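Local coordinates for protein 5-ketofructose reductase (PDB 7COK) that probably catalyses the NADPH-dependent reduction of 5-ketofructose to fructose, at residues T23-E28 with R39-C43; G30-L36 with W263-D269; P122-V127 with L143-A149; A136-V141 with T163-I168; P205-V211 with T232-K236. Residues are numbered along the deposited sequence.

Contact 1 of 5, residues T23-E28 with R39-C43; sequences TVAMVE and RYINC
Helix 23-28 packs antiparallel to strand 39-43 as part of the beta-alpha-beta crossover of strand 9-15, helix 23-34 and strand 38-44, in the shikimate dehydrogenase substrate-binding domain. The two short axes lie 8.1 Å apart at closest approach, at 177°. The nearest CA pairs are Val24-Tyr40 (5.7 Å) and Glu28-Arg39 (6.4 Å). Along the extended strand, Arg39 directs its CA-CB bond away from the helix; its guanidinium reaches across the dimer interface to a salt bridge with Glu28 of the second subunit. Tyr40 points toward the helix. Its t rotamer lays the ring against Val24 and Val27, with Val24 CB 3.7 Å from Tyr40 CD1 and Val27 CG1 3.9 Å from Tyr40 CD2, so branched aliphatics fill the space along this ring, while its OH reaches Asn66. Ile41 points away, packing on Ile41 of the second subunit. Asn42 turns toward the helix, its CB 4.2 Å from Val24 CB, and its amide binds Cys18 O. Glu28, extended through chi2 (t), pairs with Arg39 of the second subunit and is long enough to reach the strand's backbone: Tyr40 N donates to Glu28 OE2 at 2.9 Å, nearly linear at 174°.

Contact 2 of 5, residues G30-L36 with W263-D269; sequences GYHHAGL and WLGRTLD
At Gly30, near the end of helix 23-34, the backbone comes within 5.3 Å of Leu268, CA to CA. A CB here would clash with Leu268 CD1, so glycine suits the site; Gly30 O accepts from a water 2.8 Å away, which accepts from Asp269 N at 2.8 Å. Tyr31, chi1 m, starts away, but its ring returns to touch two leucines, with CE1 4.1 Å from Leu264 CD1 and CD1 4.0 Å from Leu268 CD1; its OH bonds Thr11. The contact joins the substrate-binding domain to the loop between helices 248-264 and 270-281, where Asp269 is the N-cap of the latter. His33 (t) receives Asp269 CB over one ring face, a CH-pi contact of 3.9 Å to the centroid. Small Ala34 sets CB 4.2 Å from Leu268 CD2. A Schellman motif ends the helix: Gly35 takes positive phi (70°), Leu36 N bonds Tyr31 O at 2.9 Å and Gly35 N bonds His32 O at 3.1 Å. Leu36, extended, places CD1 3.9 Å from Leu264 CD1.

Contact 3 of 5, residues P122-V127 with L143-A149; sequences PAGKRV and LALAGAA
Pro122, Ala149 and Leu143 lose the most surface where the turn leading into strand 126-130 meets the end of helix 134-145. Pro122 opens a type II beta turn to Lys125, closed by Lys125 N to Pro122 O at 3.1 Å, with Gly124 at phi 80°, a value that favours glycine. The compact proline ring sets CG 3.7 Å from Ala146 CB and CB 3.9 Å from Leu143 CD2. Leu143 (chi1 m, chi2 t) also sends CD1 to within 3.7 Å of Val127 CG1. Gly147, phi 96°, is the C-prime residue of the Schellman motif that ends the helix (Ala148 N to Leu143 O 3.0 Å, Gly147 N to Ala144 O 3.1 Å); its backbone calls for glycine, since a CB would jam against the preceding carbonyl. The segments register as Ala123 with Gly147 (CA-CA 4.2 Å) and Gly124 with Ala149 (4.5 Å). Such closeness needs small residues: Ala149 CB lies 3.6 Å from Gly124 O. Both segments belong to a beta-alpha-beta unit of the Rossmann-type domain. Gly124 N donates to Gly147 O at 2.8 Å and Ala149 N to Lys125 O at 2.9 Å; because these bonds are all backbone, pairing depends on main-chain shape, with apolar side chains filling one flank.

Contact 4 of 5, residues A136-V141 with T163-I168; sequences ARAIAV and TIAALI
This is a buried, apolar helix-helix contact between neighbouring helices of the Rossmann-type domain, 134-145 and 158-171, which run roughly alongside each other. The short axes approach to 10.1 Å and cross at -23°, with Arg137 nearest Ile164 (CA-CA 6.0 Å) and Val141 nearest Ile168 (6.7 Å), a register that advances by one helical turn on each side. Ala140 points toward the partner and, being small, leaves a hollow for two isoleucines: its CB is 3.7 Å from Ile164 CG2 and 4.0 Å from Ile168 CD1. Ile164, chi1 m and chi2 t, reaches on so that CD1 lies 3.9 Å from Arg137 CB and 4.2 Å from Ala136 CB. Ile168, with both chi angles m, brings CD1 3.6 Å from Ala140 O. Leu167 (t, p) fits between Val141 and Arg137, its CD2 being 3.6 Å from both Val141 CG2 and Arg137 CZ, where the methyl covers one face of the guanidinium. Arg137 is all-trans through chi3, so the long side chain reaches across to the partner; its NE donates to Ile89 O, at the end of helix 84-89. Ala136 fits the final position of a GxGxxA pattern with Gly131 and Gly133, consistent with a dinucleotide-binding turn. No hydrogen bond joins the segments, so cohesion rests on the fit of branched aliphatics against alanines, with arginine lending its carbon chain and flat face while its NE hydrogen-bonds a main-chain carbonyl.

Contact 5 of 5, residues P205-V211 with T232-K236; sequences PNAAPPV and TRFLK
An irregular segment, 205-211, drapes over the first turn of helix 233-240, with Pro205 nearest Arg233 (CA-CA 5.6 Å) and Ala208 nearest Phe234 (5.3 Å). Two side chains of the helix rise against it. Arg233, t at chi1 to chi3, stands nearly straight and pushes between the bends of the loop: its CB lies 3.3 Å from Pro205 O, its CD 3.8 Å from Ala208 CB, and NH1 donates to Asn206 O at 2.9 Å. Ala208, extended at -141/147, points its CB toward the helix, over one face of the guanidinium, a slot where a methyl fits. Phe234, chi1 t, fills the next hollow, against Pro209 and Val211. The rigid proline lays CG over one ring face, with CD 4.0 Å from Phe234 CB, while Val211 CG2 approaches Phe234 CE1 at 4.2 Å. A water fills a gap, donating to Ala207 O (2.6 Å) and accepting from Phe234 N (3.0 Å). At the helix start, Thr232 is the N-cap, its OG1 accepting from Leu235 N at 3.2 Å. The loop connects strands 193-196 and 221-224 of the Rossmann-type domain's parallel sheet, and Phe234 packs on Leu194, Val222 and Asp224 of those strands.

In the fold
Contacts 1 and 2 share helix 23-34, their centres 12 Å apart, and touch through Tyr40 against Trp263 and Tyr31 against Arg39; contact 1 also lies at the subunit interface. Contacts 3 and 4 likewise have their centres 12 Å apart and meet at Ala144 and Ile168; both use helix 134-145. Contacts 1 and 4, centres about 29 Å apart, lie on opposite sides of the chain's centre, one on an outer strand of the mixed sheet, the other on helices beside the parallel sheet. Contact 5, its centre about 23 Å from that of contact 4, serves another part of that parallel sheet. Along the chain, contacts 3, 4 and 5 are nested inside the long loop closed by contact 2, consistent with the two-domain build of the shikimate dehydrogenase family.

Contact 1 of 5, residues T23-E28 with R39-C43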
# COMPACT_ATOMS: atom_id res chain seq x y z
N THR A 23 -1.48 1.96 -14.24
CA THR A 23 -0.13 1.44 -14.00
C THR A 23 -0.18 0.35 -12.93
O THR A 23 0.46 -0.70 -13.05
CB THR A 23 0.84 2.58 -13.60
OG1 THR A 23 0.88 3.56 -14.65
CG2 THR A 23 2.22 2.05 -13.41
N VAL A 24 -1.02 0.58 -11.92
CA VAL A 24 -1.24 -0.40 -10.85
C VAL A 24 -1.58 -1.80 -11.41
O VAL A 24 -0.97 -2.78 -11.00
CB VAL A 24 -2.28 0.07 -9.77
CG1 VAL A 24 -3.63 0.43 -10.38
CG2 VAL A 24 -2.46 -0.98 -8.67
N ALA A 25 -2.50 -1.85 -12.36
CA ALA A 25 -2.93 -3.12 -12.92
C ALA A 25 -1.81 -3.74 -13.75
O ALA A 25 -1.55 -4.94 -13.66
CB ALA A 25 -4.19 -2.93 -13.74
N MET A 26 -1.15 -2.91 -14.55
CA MET A 26 -0.06 -3.39 -15.37
C MET A 26 1.06 -4.00 -14.51
O MET A 26 1.50 -5.14 -14.70
CB MET A 26 0.45 -2.27 -16.26
CG MET A 26 1.56 -2.72 -17.19
SD MET A 26 2.31 -1.36 -18.08
CE MET A 26 3.21 -0.50 -16.79
N VAL A 27 1.53 -3.23 -13.55
CA VAL A 27 2.67 -3.62 -12.75
C VAL A 27 2.31 -4.83 -11.88
O VAL A 27 3.09 -5.75 -11.81
CB VAL A 27 3.18 -2.43 -11.90
CG1 VAL A 27 4.23 -2.88 -10.92
CG2 VAL A 27 3.75 -1.36 -12.83
N GLU A 28 1.11 -4.87 -11.30
CA GLU A 28 0.74 -5.99 -10.43
C GLU A 28 0.55 -7.25 -11.27
O GLU A 28 0.85 -8.35 -10.78
CB GLU A 28 -0.46 -5.67 -9.56
CG GLU A 28 -0.08 -4.71 -8.44
CD GLU A 28 -1.14 -4.55 -7.38
OE1 GLU A 28 -2.32 -4.88 -7.64
OE2 GLU A 28 -0.80 -4.09 -6.27
N ARG A 39 3.44 -5.33 -4.08
CA ARG A 39 2.21 -4.59 -4.33
C ARG A 39 2.56 -3.22 -4.85
O ARG A 39 3.60 -2.68 -4.53
CB ARG A 39 1.44 -4.45 -3.02
CG ARG A 39 1.09 -5.78 -2.36
CD ARG A 39 0.27 -5.58 -1.11
NE ARG A 39 -1.11 -5.30 -1.49
CZ ARG A 39 -2.12 -5.21 -0.65
NH1 ARG A 39 -1.94 -5.35 0.66
NH2 ARG A 39 -3.32 -4.96 -1.13
N TYR A 40 1.64 -2.65 -5.63
CA TYR A 40 1.75 -1.29 -6.13
C TYR A 40 0.56 -0.53 -5.60
O TYR A 40 -0.59 -0.84 -5.95
CB TYR A 40 1.71 -1.32 -7.65
CG TYR A 40 2.04 0.00 -8.33
CD1 TYR A 40 1.05 0.98 -8.50
CD2 TYR A 40 3.30 0.26 -8.83
CE1 TYR A 40 1.33 2.18 -9.16
CE2 TYR A 40 3.59 1.46 -9.48
CZ TYR A 40 2.59 2.40 -9.65
OH TYR A 40 2.87 3.60 -10.32
N ILE A 41 0.83 0.49 -4.78
CA ILE A 41 -0.19 1.27 -4.12
C ILE A 41 -0.40 2.62 -4.81
O ILE A 41 0.45 3.52 -4.72
CB ILE A 41 0.14 1.46 -2.60
CG1 ILE A 41 0.53 0.12 -1.91
CG2 ILE A 41 -0.99 2.17 -1.89
CD1 ILE A 41 -0.41 -1.05 -2.10
N ASN A 42 -1.54 2.76 -5.49
CA ASN A 42 -1.87 3.96 -6.27
C ASN A 42 -2.55 4.98 -5.36
O ASN A 42 -3.71 4.81 -4.94
CB ASN A 42 -2.81 3.55 -7.41
CG ASN A 42 -3.10 4.69 -8.38
OD1 ASN A 42 -2.28 5.56 -8.58
ND2 ASN A 42 -4.27 4.64 -9.02
N CYS A 43 -1.80 6.03 -5.01
CA CYS A 43 -2.26 7.03 -4.02
C CYS A 43 -2.60 8.36 -4.65
O CYS A 43 -1.88 8.85 -5.51
CB CYS A 43 -1.16 7.28 -2.99
SG CYS A 43 -0.61 5.82 -2.09

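Contact 2 of 5, residues G30-L36 with W263-D269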
# COMPACT_ATOMS: atom_id res chain seq x y z
N GLY A 30 2.41 -8.02 -13.76
CA GLY A 30 3.81 -8.42 -13.81
C GLY A 30 4.30 -9.07 -12.53
O GLY A 30 4.92 -10.14 -12.57
N TYR A 31 4.01 -8.45 -11.38
CA TYR A 31 4.38 -9.03 -10.09
C TYR A 31 3.80 -10.45 -9.93
O TYR A 31 4.51 -11.37 -9.51
CB TYR A 31 3.88 -8.17 -8.93
CG TYR A 31 4.58 -6.83 -8.69
CD1 TYR A 31 5.89 -6.59 -9.11
CD2 TYR A 31 3.91 -5.82 -8.03
CE1 TYR A 31 6.50 -5.37 -8.85
CE2 TYR A 31 4.51 -4.59 -7.77
CZ TYR A 31 5.80 -4.37 -8.19
OH TYR A 31 6.42 -3.14 -7.97
N HIS A 32 2.53 -10.61 -10.29
CA HIS A 32 1.82 -11.89 -10.09
C HIS A 32 2.40 -12.96 -11.00
O HIS A 32 2.61 -14.08 -10.57
CB HIS A 32 0.33 -11.69 -10.31
CG HIS A 32 -0.48 -12.93 -10.09
ND1 HIS A 32 -0.79 -13.41 -8.84
CD2 HIS A 32 -1.03 -13.81 -10.97
CE1 HIS A 32 -1.51 -14.51 -8.95
NE2 HIS A 32 -1.67 -14.77 -10.23
N HIS A 33 2.71 -12.59 -12.25
CA HIS A 33 3.28 -13.53 -13.21
C HIS A 33 4.64 -14.04 -12.72
O HIS A 33 4.97 -15.24 -12.92
CB HIS A 33 3.38 -12.85 -14.59
CG HIS A 33 3.85 -13.76 -15.69
ND1 HIS A 33 5.18 -14.04 -15.92
CD2 HIS A 33 3.16 -14.43 -16.65
CE1 HIS A 33 5.29 -14.85 -16.96
NE2 HIS A 33 4.08 -15.08 -17.43
N ALA A 34 5.41 -13.17 -12.07
CA ALA A 34 6.76 -13.51 -11.55
C ALA A 34 6.70 -14.28 -10.24
O ALA A 34 7.72 -14.80 -9.80
CB ALA A 34 7.62 -12.25 -11.37
N GLY A 35 5.52 -14.32 -9.64
CA GLY A 35 5.32 -14.93 -8.31
C GLY A 35 5.96 -14.09 -7.22
O GLY A 35 6.36 -14.62 -6.17
N LEU A 36 6.02 -12.78 -7.45
CA LEU A 36 6.68 -11.86 -6.53
C LEU A 36 5.63 -11.35 -5.58
O LEU A 36 4.54 -10.90 -6.01
CB LEU A 36 7.30 -10.70 -7.31
CG LEU A 36 8.76 -10.28 -7.16
CD1 LEU A 36 8.91 -8.82 -7.60
CD2 LEU A 36 9.30 -10.47 -5.75
N TRP A 263 13.71 -0.62 -9.00
CA TRP A 263 13.23 -0.85 -7.64
C TRP A 263 13.65 -2.15 -7.00
O TRP A 263 13.97 -2.20 -5.79
CB TRP A 263 11.70 -0.81 -7.62
CG TRP A 263 11.11 0.52 -7.95
CD1 TRP A 263 11.71 1.75 -7.86
CD2 TRP A 263 9.76 0.76 -8.33
NE1 TRP A 263 10.81 2.73 -8.23
CE2 TRP A 263 9.61 2.15 -8.50
CE3 TRP A 263 8.67 -0.08 -8.57
CZ2 TRP A 263 8.39 2.72 -8.90
CZ3 TRP A 263 7.47 0.47 -8.96
CH2 TRP A 263 7.33 1.87 -9.12
N LEU A 264 13.62 -3.23 -7.79
CA LEU A 264 13.64 -4.58 -7.22
C LEU A 264 14.63 -5.53 -7.85
O LEU A 264 14.75 -6.67 -7.40
CB LEU A 264 12.25 -5.21 -7.30
CG LEU A 264 11.28 -4.71 -6.25
CD1 LEU A 264 9.89 -5.17 -6.62
CD2 LEU A 264 11.70 -5.18 -4.86
N GLY A 265 15.32 -5.08 -8.89
CA GLY A 265 16.28 -5.93 -9.59
C GLY A 265 15.68 -7.14 -10.30
O GLY A 265 16.37 -8.13 -10.49
N ARG A 266 14.40 -7.05 -10.66
CA ARG A 266 13.69 -8.08 -11.43
C ARG A 266 13.20 -7.48 -12.74
O ARG A 266 12.78 -6.31 -12.75
CB ARG A 266 12.48 -8.65 -10.68
CG ARG A 266 12.74 -9.87 -9.85
CD ARG A 266 12.76 -9.45 -8.41
NE ARG A 266 13.23 -10.54 -7.56
CZ ARG A 266 13.92 -10.36 -6.44
NH1 ARG A 266 14.25 -9.13 -6.02
NH2 ARG A 266 14.28 -11.44 -5.76
N THR A 267 13.25 -8.28 -13.80
CA THR A 267 12.71 -7.90 -15.11
C THR A 267 11.36 -8.60 -15.26
O THR A 267 11.31 -9.84 -15.41
CB THR A 267 13.69 -8.31 -16.24
OG1 THR A 267 14.91 -7.57 -16.07
CG2 THR A 267 13.11 -8.04 -17.64
N LEU A 268 10.27 -7.84 -15.17
CA LEU A 268 8.92 -8.40 -15.32
C LEU A 268 8.62 -8.80 -16.75
O LEU A 268 9.31 -8.38 -17.69
CB LEU A 268 7.84 -7.46 -14.76
CG LEU A 268 8.04 -7.01 -13.30
CD1 LEU A 268 6.93 -6.03 -12.94
CD2 LEU A 268 8.16 -8.17 -12.31
N ASP A 269 7.58 -9.62 -16.90
CA ASP A 269 7.18 -10.15 -18.20
C ASP A 269 6.40 -9.09 -18.99
O ASP A 269 5.29 -8.69 -18.59
CB ASP A 269 6.31 -11.39 -17.96
CG ASP A 269 5.92 -12.08 -19.25
OD1 ASP A 269 6.78 -12.76 -19.84
OD2 ASP A 269 4.75 -11.95 -19.66
O HOH W 1 6.48 -10.98 -14.69

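Contact 3 of 5, residues P122-V127 with L143-A149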
# COMPACT_ATOMS: atom_id res chain seq x y z
N PRO A 122 20.13 4.02 -31.52
CA PRO A 122 19.97 5.47 -31.66
C PRO A 122 21.25 6.21 -32.03
O PRO A 122 21.18 7.34 -32.49
CB PRO A 122 19.53 5.90 -30.25
CG PRO A 122 20.05 4.84 -29.35
CD PRO A 122 19.89 3.57 -30.13
N ALA A 123 22.41 5.57 -31.82
CA ALA A 123 23.69 6.28 -31.93
C ALA A 123 23.93 6.70 -33.38
O ALA A 123 23.79 5.89 -34.29
CB ALA A 123 24.83 5.42 -31.41
N GLY A 124 24.21 7.99 -33.58
CA GLY A 124 24.49 8.53 -34.91
C GLY A 124 23.27 8.83 -35.76
O GLY A 124 23.42 9.26 -36.89
N LYS A 125 22.08 8.59 -35.23
CA LYS A 125 20.84 8.75 -35.99
C LYS A 125 20.34 10.18 -36.03
O LYS A 125 20.62 10.98 -35.13
CB LYS A 125 19.73 7.83 -35.43
CG LYS A 125 20.00 6.32 -35.52
CD LYS A 125 20.27 5.89 -36.95
CE LYS A 125 19.66 4.54 -37.26
NZ LYS A 125 20.45 3.47 -36.61
N ARG A 126 19.60 10.48 -37.10
CA ARG A 126 18.92 11.75 -37.26
C ARG A 126 17.43 11.54 -37.00
O ARG A 126 16.77 10.70 -37.64
CB ARG A 126 19.18 12.34 -38.63
CG ARG A 126 20.67 12.48 -38.89
CD ARG A 126 20.97 13.11 -40.23
NE ARG A 126 20.49 14.49 -40.34
CZ ARG A 126 21.16 15.58 -39.96
NH1 ARG A 126 20.60 16.77 -40.12
NH2 ARG A 126 22.37 15.49 -39.40
N VAL A 127 16.92 12.30 -36.04
CA VAL A 127 15.61 12.07 -35.45
C VAL A 127 14.71 13.30 -35.58
O VAL A 127 15.17 14.44 -35.40
CB VAL A 127 15.72 11.78 -33.94
CG1 VAL A 127 14.37 11.43 -33.33
CG2 VAL A 127 16.72 10.65 -33.65
N LEU A 143 17.59 10.22 -26.18
CA LEU A 143 18.22 9.98 -27.48
C LEU A 143 19.60 10.63 -27.57
O LEU A 143 20.55 10.00 -28.06
CB LEU A 143 17.31 10.51 -28.59
CG LEU A 143 16.15 9.64 -29.07
CD1 LEU A 143 15.20 10.55 -29.79
CD2 LEU A 143 16.66 8.58 -30.03
N ALA A 144 19.70 11.88 -27.11
CA ALA A 144 20.95 12.61 -27.09
C ALA A 144 21.99 11.92 -26.23
O ALA A 144 23.11 11.72 -26.69
CB ALA A 144 20.72 14.04 -26.61
N LEU A 145 21.62 11.51 -25.00
CA LEU A 145 22.54 10.75 -24.13
C LEU A 145 22.92 9.39 -24.70
O LEU A 145 24.00 8.86 -24.40
CB LEU A 145 21.98 10.62 -22.70
CG LEU A 145 21.77 11.92 -21.93
CD1 LEU A 145 21.17 11.56 -20.58
CD2 LEU A 145 23.04 12.76 -21.79
N ALA A 146 22.06 8.83 -25.55
CA ALA A 146 22.32 7.55 -26.17
C ALA A 146 23.07 7.67 -27.50
O ALA A 146 23.18 6.68 -28.24
CB ALA A 146 21.02 6.81 -26.37
N GLY A 147 23.52 8.89 -27.83
CA GLY A 147 24.39 9.12 -28.97
C GLY A 147 23.76 9.54 -30.28
O GLY A 147 24.45 9.54 -31.31
N ALA A 148 22.48 9.93 -30.29
CA ALA A 148 21.88 10.44 -31.53
C ALA A 148 22.66 11.65 -32.07
O ALA A 148 23.20 12.45 -31.30
CB ALA A 148 20.41 10.78 -31.34
N ALA A 149 22.73 11.76 -33.38
CA ALA A 149 23.52 12.84 -34.00
C ALA A 149 22.76 14.17 -34.06
O ALA A 149 23.33 15.25 -33.81
CB ALA A 149 24.01 12.43 -35.38

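Contact 4 of 5, residues A136-V141 with T163-I168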
# COMPACT_ATOMS: atom_id res chain seq x y z
N ALA A 136 8.19 14.76 -25.18
CA ALA A 136 9.18 15.18 -26.16
C ALA A 136 10.54 15.57 -25.54
O ALA A 136 11.60 15.15 -26.04
CB ALA A 136 8.65 16.31 -27.02
N ARG A 137 10.50 16.36 -24.46
CA ARG A 137 11.70 16.75 -23.73
C ARG A 137 12.49 15.52 -23.25
O ARG A 137 13.71 15.45 -23.49
CB ARG A 137 11.36 17.72 -22.59
CG ARG A 137 12.55 18.24 -21.84
CD ARG A 137 12.07 19.09 -20.67
NE ARG A 137 13.19 19.58 -19.88
CZ ARG A 137 13.80 20.75 -20.09
NH1 ARG A 137 13.40 21.58 -21.05
NH2 ARG A 137 14.83 21.10 -19.33
N ALA A 138 11.81 14.58 -22.57
CA ALA A 138 12.50 13.39 -22.07
C ALA A 138 13.05 12.50 -23.18
O ALA A 138 14.18 12.01 -23.07
CB ALA A 138 11.60 12.61 -21.13
N ILE A 139 12.26 12.30 -24.22
CA ILE A 139 12.66 11.50 -25.38
C ILE A 139 13.90 12.13 -26.05
O ILE A 139 14.86 11.44 -26.34
CB ILE A 139 11.50 11.29 -26.38
CG1 ILE A 139 10.53 10.28 -25.78
CG2 ILE A 139 12.01 10.74 -27.72
CD1 ILE A 139 9.17 10.28 -26.46
N ALA A 140 13.89 13.45 -26.24
CA ALA A 140 15.03 14.15 -26.83
C ALA A 140 16.31 13.97 -25.99
O ALA A 140 17.37 13.63 -26.51
CB ALA A 140 14.71 15.62 -27.06
N VAL A 141 16.18 14.12 -24.67
CA VAL A 141 17.34 13.94 -23.79
C VAL A 141 17.86 12.51 -23.87
O VAL A 141 19.06 12.32 -23.99
CB VAL A 141 17.04 14.36 -22.34
CG1 VAL A 141 18.18 13.95 -21.37
CG2 VAL A 141 16.86 15.87 -22.28
N THR A 163 13.25 25.57 -26.90
CA THR A 163 13.66 25.28 -25.52
C THR A 163 14.32 23.90 -25.44
O THR A 163 15.41 23.75 -24.89
CB THR A 163 12.50 25.40 -24.52
OG1 THR A 163 12.02 26.75 -24.49
CG2 THR A 163 12.95 25.01 -23.09
N ILE A 164 13.70 22.92 -26.08
CA ILE A 164 14.26 21.59 -26.13
C ILE A 164 15.54 21.54 -27.01
O ILE A 164 16.56 20.97 -26.61
CB ILE A 164 13.20 20.52 -26.50
CG1 ILE A 164 12.05 20.53 -25.47
CG2 ILE A 164 13.85 19.15 -26.62
CD1 ILE A 164 10.81 19.74 -25.83
N ALA A 165 15.50 22.16 -28.20
CA ALA A 165 16.70 22.23 -29.04
C ALA A 165 17.91 22.82 -28.29
O ALA A 165 19.01 22.24 -28.39
CB ALA A 165 16.43 22.98 -30.33
N ALA A 166 17.67 23.90 -27.54
CA ALA A 166 18.71 24.60 -26.77
C ALA A 166 19.26 23.68 -25.69
O ALA A 166 20.47 23.60 -25.50
CB ALA A 166 18.17 25.88 -26.16
N LEU A 167 18.38 22.94 -25.02
CA LEU A 167 18.80 21.95 -24.02
C LEU A 167 19.74 20.92 -24.63
O LEU A 167 20.77 20.60 -24.04
CB LEU A 167 17.58 21.26 -23.40
CG LEU A 167 17.81 20.15 -22.37
CD1 LEU A 167 18.42 20.67 -21.08
CD2 LEU A 167 16.46 19.48 -22.09
N ILE A 168 19.40 20.42 -25.81
CA ILE A 168 20.20 19.41 -26.47
C ILE A 168 21.58 19.95 -26.84
O ILE A 168 22.59 19.35 -26.50
CB ILE A 168 19.43 18.76 -27.66
CG1 ILE A 168 18.13 18.07 -27.19
CG2 ILE A 168 20.33 17.83 -28.46
CD1 ILE A 168 18.24 17.13 -26.00

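Contact 5 of 5, residues P205-V211 with T232-K236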
# COMPACT_ATOMS: atom_id res chain seq x y z
N PRO A 205 -9.02 6.82 -33.41
CA PRO A 205 -8.44 6.05 -34.49
C PRO A 205 -8.43 6.80 -35.83
O PRO A 205 -7.69 6.40 -36.73
CB PRO A 205 -9.35 4.81 -34.56
CG PRO A 205 -10.66 5.30 -34.05
CD PRO A 205 -10.29 6.23 -32.94
N ASN A 206 -9.22 7.87 -35.95
CA ASN A 206 -9.29 8.63 -37.20
C ASN A 206 -8.45 9.91 -37.27
O ASN A 206 -8.42 10.58 -38.32
CB ASN A 206 -10.76 8.91 -37.55
CG ASN A 206 -11.54 7.64 -37.85
OD1 ASN A 206 -11.06 6.75 -38.57
ND2 ASN A 206 -12.73 7.55 -37.30
N ALA A 207 -7.79 10.27 -36.17
CA ALA A 207 -6.99 11.49 -36.10
C ALA A 207 -5.51 11.15 -36.22
O ALA A 207 -5.05 10.16 -35.65
CB ALA A 207 -7.26 12.24 -34.82
N ALA A 208 -4.78 11.95 -36.97
CA ALA A 208 -3.32 11.80 -37.08
C ALA A 208 -2.65 13.17 -37.11
O ALA A 208 -3.23 14.15 -37.62
CB ALA A 208 -2.95 10.98 -38.31
N PRO A 209 -1.42 13.28 -36.55
CA PRO A 209 -0.72 14.56 -36.68
C PRO A 209 -0.44 14.89 -38.14
O PRO A 209 -0.22 13.96 -38.95
CB PRO A 209 0.62 14.31 -35.97
CG PRO A 209 0.79 12.82 -35.93
CD PRO A 209 -0.60 12.25 -35.86
N PRO A 210 -0.45 16.20 -38.51
CA PRO A 210 -0.26 16.61 -39.91
C PRO A 210 1.18 16.45 -40.38
O PRO A 210 2.02 17.32 -40.18
CB PRO A 210 -0.74 18.07 -39.94
CG PRO A 210 -0.60 18.55 -38.53
CD PRO A 210 -0.79 17.35 -37.64
N VAL A 211 1.42 15.30 -41.01
CA VAL A 211 2.73 14.94 -41.55
C VAL A 211 2.52 14.56 -42.99
O VAL A 211 1.56 13.85 -43.32
CB VAL A 211 3.31 13.71 -40.81
CG1 VAL A 211 4.65 13.28 -41.39
CG2 VAL A 211 3.44 13.99 -39.33
N THR A 232 -2.32 3.52 -33.79
CA THR A 232 -2.88 4.80 -34.18
C THR A 232 -2.98 4.89 -35.71
O THR A 232 -2.32 4.10 -36.42
CB THR A 232 -2.00 5.96 -33.67
OG1 THR A 232 -0.66 5.82 -34.16
CG2 THR A 232 -2.00 5.99 -32.14
N ARG A 233 -3.80 5.81 -36.21
CA ARG A 233 -3.84 6.10 -37.65
C ARG A 233 -2.44 6.37 -38.21
O ARG A 233 -2.08 5.84 -39.25
CB ARG A 233 -4.80 7.27 -37.94
CG ARG A 233 -4.85 7.70 -39.39
CD ARG A 233 -5.83 8.85 -39.58
NE ARG A 233 -5.65 9.50 -40.88
CZ ARG A 233 -5.91 10.78 -41.14
NH1 ARG A 233 -6.39 11.59 -40.20
NH2 ARG A 233 -5.70 11.26 -42.37
N PHE A 234 -1.68 7.22 -37.53
CA PHE A 234 -0.30 7.54 -37.85
C PHE A 234 0.54 6.28 -38.04
O PHE A 234 1.17 6.12 -39.09
CB PHE A 234 0.24 8.45 -36.74
CG PHE A 234 1.67 8.83 -36.89
CD1 PHE A 234 2.10 9.62 -37.97
CD2 PHE A 234 2.59 8.46 -35.92
CE1 PHE A 234 3.43 9.99 -38.07
CE2 PHE A 234 3.93 8.83 -36.02
CZ PHE A 234 4.35 9.62 -37.10
N LEU A 235 0.54 5.37 -37.05
CA LEU A 235 1.28 4.11 -37.22
C LEU A 235 0.74 3.19 -38.30
O LEU A 235 1.54 2.54 -38.99
CB LEU A 235 1.40 3.37 -35.89
CG LEU A 235 2.26 4.09 -34.83
CD1 LEU A 235 2.41 3.12 -33.67
CD2 LEU A 235 3.63 4.59 -35.29
N LYS A 236 -0.58 3.15 -38.46
CA LYS A 236 -1.19 2.31 -39.50
C LYS A 236 -0.81 2.79 -40.89
O LYS A 236 -0.46 1.98 -41.76
CB LYS A 236 -2.70 2.22 -39.35
CG LYS A 236 -3.12 1.36 -38.17
CD LYS A 236 -4.61 1.45 -37.93
CE LYS A 236 -5.05 0.29 -37.06
NZ LYS A 236 -6.53 0.26 -36.92
O HOH W 2 -2.81 8.84 -35.28